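Local structure of threonine--tRNA ligase catalytic subunit (3A32) at residues R66-V71 with F182-L187; P397-F402 with L413-F418. The protein catalyses the attachment of threonine to tRNA(Thr), first activating the amino acid with ATP, and is probably unable to deacylate mischarged seryl-tRNA(Thr). All coordinates share one frame; numbering follows the deposited sequence.

Contact 1. Residues R66-V71 with F182-L187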
loop_
_atom_site.group_PDB
_atom_site.type_symbol
_atom_site.label_atom_id
_atom_site.label_comp_id
_atom_site.label_asym_id
_atom_site.label_seq_id
_atom_site.Cartn_x
_atom_site.Cartn_y
_atom_site.Cartn_z
ATOM N N ARG A 66 -3.726 -3.480 16.839
ATOM C CA ARG A 66 -4.145 -2.619 17.903
ATOM C C ARG A 66 -5.661 -2.327 17.873
ATOM O O ARG A 66 -6.131 -1.557 18.675
ATOM C CB ARG A 66 -3.371 -1.270 17.799
ATOM C CG ARG A 66 -1.810 -1.358 17.896
ATOM C CD ARG A 66 -1.285 -1.767 19.278
ATOM N NE ARG A 66 -1.789 -0.810 20.252
ATOM C CZ ARG A 66 -1.376 -0.661 21.525
ATOM N NH1 ARG A 66 -0.402 -1.422 22.027
ATOM N NH2 ARG A 66 -1.946 0.283 22.287
ATOM N N GLY A 67 -6.407 -2.912 16.945
ATOM C CA GLY A 67 -7.852 -2.813 16.961
ATOM C C GLY A 67 -8.480 -1.800 16.017
ATOM O O GLY A 67 -9.688 -1.493 16.155
ATOM N N TYR A 68 -7.695 -1.260 15.086
ATOM C CA TYR A 68 -8.217 -0.329 14.097
ATOM C C TYR A 68 -8.611 -1.120 12.894
ATOM O O TYR A 68 -7.938 -2.035 12.494
ATOM C CB TYR A 68 -7.165 0.697 13.621
ATOM C CG TYR A 68 -6.672 1.699 14.654
ATOM C CD1 TYR A 68 -7.076 3.047 14.623
ATOM C CD2 TYR A 68 -5.734 1.298 15.649
ATOM C CE1 TYR A 68 -6.605 3.946 15.567
ATOM C CE2 TYR A 68 -5.256 2.191 16.605
ATOM C CZ TYR A 68 -5.685 3.503 16.562
ATOM O OH TYR A 68 -5.164 4.359 17.505
ATOM N N TYR A 69 -9.700 -0.721 12.282
ATOM C CA TYR A 69 -10.028 -1.213 10.977
ATOM C C TYR A 69 -9.202 -0.439 9.976
ATOM O O TYR A 69 -9.187 0.785 10.015
ATOM C CB TYR A 69 -11.458 -0.929 10.722
ATOM C CG TYR A 69 -12.401 -1.518 11.712
ATOM C CD1 TYR A 69 -12.503 -2.905 11.876
ATOM C CD2 TYR A 69 -13.284 -0.687 12.442
ATOM C CE1 TYR A 69 -13.411 -3.446 12.789
ATOM C CE2 TYR A 69 -14.191 -1.223 13.333
ATOM C CZ TYR A 69 -14.252 -2.590 13.493
ATOM O OH TYR A 69 -15.157 -3.113 14.358
ATOM N N VAL A 70 -8.517 -1.145 9.080
ATOM C CA VAL A 70 -7.790 -0.448 8.027
ATOM C C VAL A 70 -8.632 -0.229 6.809
ATOM O O VAL A 70 -9.402 -1.116 6.408
ATOM C CB VAL A 70 -6.413 -1.069 7.708
ATOM C CG1 VAL A 70 -5.600 -1.174 9.068
ATOM C CG2 VAL A 70 -6.540 -2.380 6.994
ATOM N N VAL A 71 -8.530 0.973 6.256
ATOM C CA VAL A 71 -9.334 1.345 5.143
ATOM C C VAL A 71 -8.526 2.137 4.125
ATOM O O VAL A 71 -7.389 2.585 4.374
ATOM C CB VAL A 71 -10.638 2.108 5.561
ATOM C CG1 VAL A 71 -11.453 1.265 6.563
ATOM C CG2 VAL A 71 -10.323 3.500 6.095
ATOM N N PHE A 182 -1.024 7.507 22.742
ATOM C CA PHE A 182 0.331 7.801 23.148
ATOM C C PHE A 182 1.193 6.540 23.092
ATOM O O PHE A 182 2.326 6.593 22.609
ATOM C CB PHE A 182 0.444 8.430 24.560
ATOM C CG PHE A 182 1.872 8.485 25.058
ATOM C CD1 PHE A 182 2.710 9.534 24.701
ATOM C CD2 PHE A 182 2.387 7.473 25.839
ATOM C CE1 PHE A 182 4.055 9.579 25.141
ATOM C CE2 PHE A 182 3.730 7.507 26.271
ATOM C CZ PHE A 182 4.551 8.569 25.911
ATOM N N GLU A 183 0.670 5.414 23.597
ATOM C CA GLU A 183 1.464 4.166 23.657
ATOM C C GLU A 183 1.770 3.654 22.234
ATOM O O GLU A 183 2.833 3.137 21.979
ATOM C CB GLU A 183 0.768 3.077 24.491
ATOM C CG GLU A 183 0.723 3.343 25.990
ATOM C CD GLU A 183 2.064 3.108 26.741
ATOM O OE1 GLU A 183 3.108 3.639 26.340
ATOM O OE2 GLU A 183 2.071 2.375 27.754
ATOM N N GLU A 184 0.832 3.844 21.317
ATOM C CA GLU A 184 1.063 3.526 19.915
ATOM C C GLU A 184 2.195 4.359 19.299
ATOM O O GLU A 184 3.057 3.831 18.624
ATOM C CB GLU A 184 -0.260 3.715 19.148
ATOM C CG GLU A 184 -1.252 2.630 19.503
ATOM C CD GLU A 184 -2.658 2.935 19.147
ATOM O OE1 GLU A 184 -2.960 3.937 18.465
ATOM O OE2 GLU A 184 -3.497 2.121 19.549
ATOM N N MET A 185 2.188 5.665 19.558
ATOM C CA MET A 185 3.202 6.582 19.045
ATOM C C MET A 185 4.603 6.158 19.508
ATOM O O MET A 185 5.551 6.098 18.706
ATOM C CB MET A 185 2.853 8.025 19.478
ATOM C CG MET A 185 3.887 9.103 19.048
ATOM S SD MET A 185 5.360 9.077 20.113
ATOM C CE MET A 185 4.699 9.119 21.800
ATOM N N LYS A 186 4.716 5.842 20.799
ATOM C CA LYS A 186 5.972 5.396 21.379
ATOM C C LYS A 186 6.528 4.085 20.763
ATOM O O LYS A 186 7.733 3.987 20.450
ATOM C CB LYS A 186 5.774 5.268 22.883
ATOM C CG LYS A 186 6.964 4.718 23.650
ATOM C CD LYS A 186 6.779 5.061 25.074
ATOM C CE LYS A 186 8.047 4.850 25.911
ATOM N NZ LYS A 186 8.598 3.439 25.838
ATOM N N LEU A 187 5.657 3.072 20.628
ATOM C CA LEU A 187 5.989 1.810 19.934
ATOM C C LEU A 187 6.506 2.014 18.487
ATOM O O LEU A 187 7.507 1.383 18.102
ATOM C CB LEU A 187 4.770 0.863 19.915
ATOM C CG LEU A 187 4.258 0.221 21.219
ATOM C CD1 LEU A 187 2.860 -0.387 21.018
ATOM C CD2 LEU A 187 5.235 -0.820 21.735
HETATM O O HOH W 1 -5.798 2.617 20.054
#
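Tyr-68 and Arg-66 both reach the carboxylate of Glu-184. Tyr-68 meets it tip to tip. Its OH lies 2.4 Å from Glu-184 OE1, a very short hydrogen bond whose exact length is doubtful. The carboxylate sits at the edge of the ring, with the two planes 62° apart. A water probably bridges Tyr-68 OH and Glu-184 OE2, though its leg to OE2 is doubtfully short. Arg-66 NE reaches the second oxygen and gives Glu-184 OE2 a weak hydrogen bond at 3.5 Å, part of a salt bridge. The guanidinium and carboxylate planes stand nearly perpendicular, at 88°, and only one nitrogen makes the bond. The bend of the arginine chain at chi3 (-57°) places NE near Glu-184. Its NH1 also touches Leu-187 CD1 at 3.6 Å. Glu-184 is buried and extended beyond CG, which carries its carboxylate out from helix 174-191.

This is the class II synthetase core, where helix 174-191 faces the link between helix 48-65 and strand 69-70, outermost in the large mixed sheet of this chain. Gly-67 ends helix 48-65 in a Schellman motif with positive phi, and the chain turns there between Arg-66 and Tyr-68. Further out, Arg-311 NH1 hydrogen-bonds Tyr-68 OH and makes a long, weak ion pair with Glu-184. Lys-135 forms a cation-pi contact with the Tyr-68 ring, and His-63 packs edge-to-face with it.

Contact 2. Residues P397-F402 with L413-F418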
loop_
_atom_site.group_PDB
_atom_site.type_symbol
_atom_site.label_atom_id
_atom_site.label_comp_id
_atom_site.label_asym_id
_atom_site.label_seq_id
_atom_site.Cartn_x
_atom_site.Cartn_y
_atom_site.Cartn_z
ATOM N N PRO A 397 24.322 2.035 3.000
ATOM C CA PRO A 397 23.599 0.763 3.079
ATOM C C PRO A 397 23.401 0.398 4.530
ATOM O O PRO A 397 24.232 0.751 5.352
ATOM C CB PRO A 397 24.562 -0.232 2.399
ATOM C CG PRO A 397 25.445 0.642 1.505
ATOM C CD PRO A 397 25.650 1.863 2.382
ATOM N N ALA A 398 22.316 -0.279 4.872
ATOM C CA ALA A 398 22.105 -0.691 6.267
ATOM C C ALA A 398 23.263 -1.577 6.761
ATOM O O ALA A 398 23.796 -1.348 7.834
ATOM C CB ALA A 398 20.720 -1.409 6.449
ATOM N N VAL A 399 23.680 -2.559 5.961
ATOM C CA VAL A 399 24.743 -3.506 6.359
ATOM C C VAL A 399 25.758 -3.595 5.222
ATOM O O VAL A 399 25.337 -3.793 4.102
ATOM C CB VAL A 399 24.138 -4.927 6.670
ATOM C CG1 VAL A 399 25.226 -5.940 7.116
ATOM C CG2 VAL A 399 23.012 -4.863 7.791
ATOM N N ASN A 400 27.062 -3.413 5.495
ATOM C CA ASN A 400 28.154 -3.690 4.524
ATOM C C ASN A 400 28.763 -5.061 4.752
ATOM O O ASN A 400 29.112 -5.375 5.884
ATOM C CB ASN A 400 29.296 -2.613 4.513
ATOM C CG ASN A 400 28.795 -1.215 4.146
ATOM O OD1 ASN A 400 27.751 -1.055 3.476
ATOM N ND2 ASN A 400 29.529 -0.177 4.615
ATOM N N VAL A 401 28.864 -5.869 3.696
ATOM C CA VAL A 401 29.490 -7.215 3.789
ATOM C C VAL A 401 30.743 -7.180 2.928
ATOM O O VAL A 401 30.662 -6.976 1.726
ATOM C CB VAL A 401 28.518 -8.374 3.358
ATOM C CG1 VAL A 401 29.195 -9.760 3.459
ATOM C CG2 VAL A 401 27.208 -8.336 4.208
ATOM N N PHE A 402 31.896 -7.269 3.562
ATOM C CA PHE A 402 33.169 -7.166 2.850
ATOM C C PHE A 402 33.692 -8.538 2.552
ATOM O O PHE A 402 33.862 -9.357 3.468
ATOM C CB PHE A 402 34.214 -6.372 3.648
ATOM C CG PHE A 402 33.909 -4.882 3.719
ATOM C CD1 PHE A 402 34.233 -4.037 2.658
ATOM C CD2 PHE A 402 33.279 -4.340 4.842
ATOM C CE1 PHE A 402 33.947 -2.674 2.713
ATOM C CE2 PHE A 402 32.984 -2.979 4.906
ATOM C CZ PHE A 402 33.325 -2.130 3.853
ATOM N N LEU A 413 33.113 -13.787 7.478
ATOM C CA LEU A 413 32.769 -12.552 6.762
ATOM C C LEU A 413 33.032 -11.352 7.657
ATOM O O LEU A 413 32.922 -11.472 8.852
ATOM C CB LEU A 413 31.305 -12.559 6.347
ATOM C CG LEU A 413 30.875 -13.674 5.382
ATOM C CD1 LEU A 413 29.363 -13.713 5.323
ATOM C CD2 LEU A 413 31.508 -13.512 3.967
ATOM N N ASP A 414 33.381 -10.225 7.074
ATOM C CA ASP A 414 33.521 -8.950 7.788
ATOM C C ASP A 414 32.246 -8.130 7.513
ATOM O O ASP A 414 32.044 -7.608 6.396
ATOM C CB ASP A 414 34.776 -8.221 7.307
ATOM C CG ASP A 414 34.896 -6.813 7.828
ATOM O OD1 ASP A 414 33.996 -6.298 8.489
ATOM O OD2 ASP A 414 35.942 -6.182 7.564
ATOM N N VAL A 415 31.386 -8.048 8.534
ATOM C CA VAL A 415 30.035 -7.556 8.372
ATOM C C VAL A 415 29.832 -6.378 9.310
ATOM O O VAL A 415 30.018 -6.508 10.519
ATOM C CB VAL A 415 28.989 -8.662 8.673
ATOM C CG1 VAL A 415 27.564 -8.133 8.617
ATOM C CG2 VAL A 415 29.133 -9.795 7.723
ATOM N N ARG A 416 29.441 -5.241 8.738
ATOM C CA ARG A 416 29.376 -3.967 9.427
ATOM C C ARG A 416 27.969 -3.390 9.359
ATOM O O ARG A 416 27.514 -2.854 8.345
ATOM C CB ARG A 416 30.417 -2.992 8.851
ATOM C CG ARG A 416 31.730 -3.724 8.613
ATOM C CD ARG A 416 32.876 -2.812 8.629
ATOM N NE ARG A 416 34.134 -3.537 8.550
ATOM C CZ ARG A 416 35.315 -2.939 8.469
ATOM N NH1 ARG A 416 35.397 -1.604 8.456
ATOM N NH2 ARG A 416 36.412 -3.676 8.439
ATOM N N VAL A 417 27.292 -3.525 10.480
ATOM C CA VAL A 417 25.951 -3.017 10.699
ATOM C C VAL A 417 26.089 -1.563 11.180
ATOM O O VAL A 417 27.041 -1.202 11.858
ATOM C CB VAL A 417 25.248 -3.963 11.735
ATOM C CG1 VAL A 417 23.859 -3.439 12.120
ATOM C CG2 VAL A 417 25.129 -5.415 11.177
ATOM N N PHE A 418 25.205 -0.687 10.780
ATOM C CA PHE A 418 25.334 0.688 11.204
ATOM C C PHE A 418 24.484 0.838 12.443
ATOM O O PHE A 418 23.287 0.518 12.436
ATOM C CB PHE A 418 24.882 1.683 10.126
ATOM C CG PHE A 418 25.132 3.076 10.529
ATOM C CD1 PHE A 418 26.417 3.677 10.298
ATOM C CD2 PHE A 418 24.149 3.781 11.265
ATOM C CE1 PHE A 418 26.705 4.987 10.761
ATOM C CE2 PHE A 418 24.420 5.092 11.749
ATOM C CZ PHE A 418 25.690 5.712 11.479
#
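This contact is an antiparallel strand pair in the mixed sheet of the anticodon-binding domain. Strand 399-403 runs beside strand 412-419, their short segments 168° apart in direction and 4.7 Å between axes. Asn-400 and Arg-416 form a hydrogen-bonded pair: Asn-400 N to Arg-416 O and Arg-416 N to Asn-400 O are each 2.9 Å. Phe-402 N donates to Asp-414 O, also at 2.9 Å. The bond from Phe-418 N to Ala-398 O is weak.

Val-399, Val-401, Val-415 and Val-417 share one face of the sheet, where helix 435-457 packs on the first three. Val-399 CG1, anti to the backbone N (chi1 -179°), meets Val-415 CG1 at 3.5 Å. Strand 341-347 pairs with the far edge of 399-403, and 424-431 lies beyond 412-419.

The other face carries Asn-400, Phe-402, Asp-414 and Arg-416. Arg-416 grips Asp-414 side-on, NE to OD1 at 2.8 Å and NH2 to OD2 at 2.7 Å. Its extended chain crosses the Phe-402 side chain at about a right angle, with CD 3.7 Å from Phe-402 CE2. An alanine in place of Arg-416 would probably leave the Asp-414 carboxylate without its two-pronged partner and Phe-402 CE2 and CD2 without their CG, CD and NE contacts.

How the contacts relate
The two contacts lie in different domains and in series along the chain. Contact 1 closes before contact 2 opens. Their centres are 33 Å apart, and their nearest atoms about 17 Å, so they do not touch. Contact 1 is the one near the metal: the side chain of Tyr-68 lies about 8 Å from that of His-166, a zinc ligand, and about 11 Å from the zinc ion. Cys-112 and His-310 complete the protein ligands. Contact 2 lies away from the annotated sites, although a sulfate ion, probably from the crystallisation liquor, sits about 5 Å from the side chain of Asp-414.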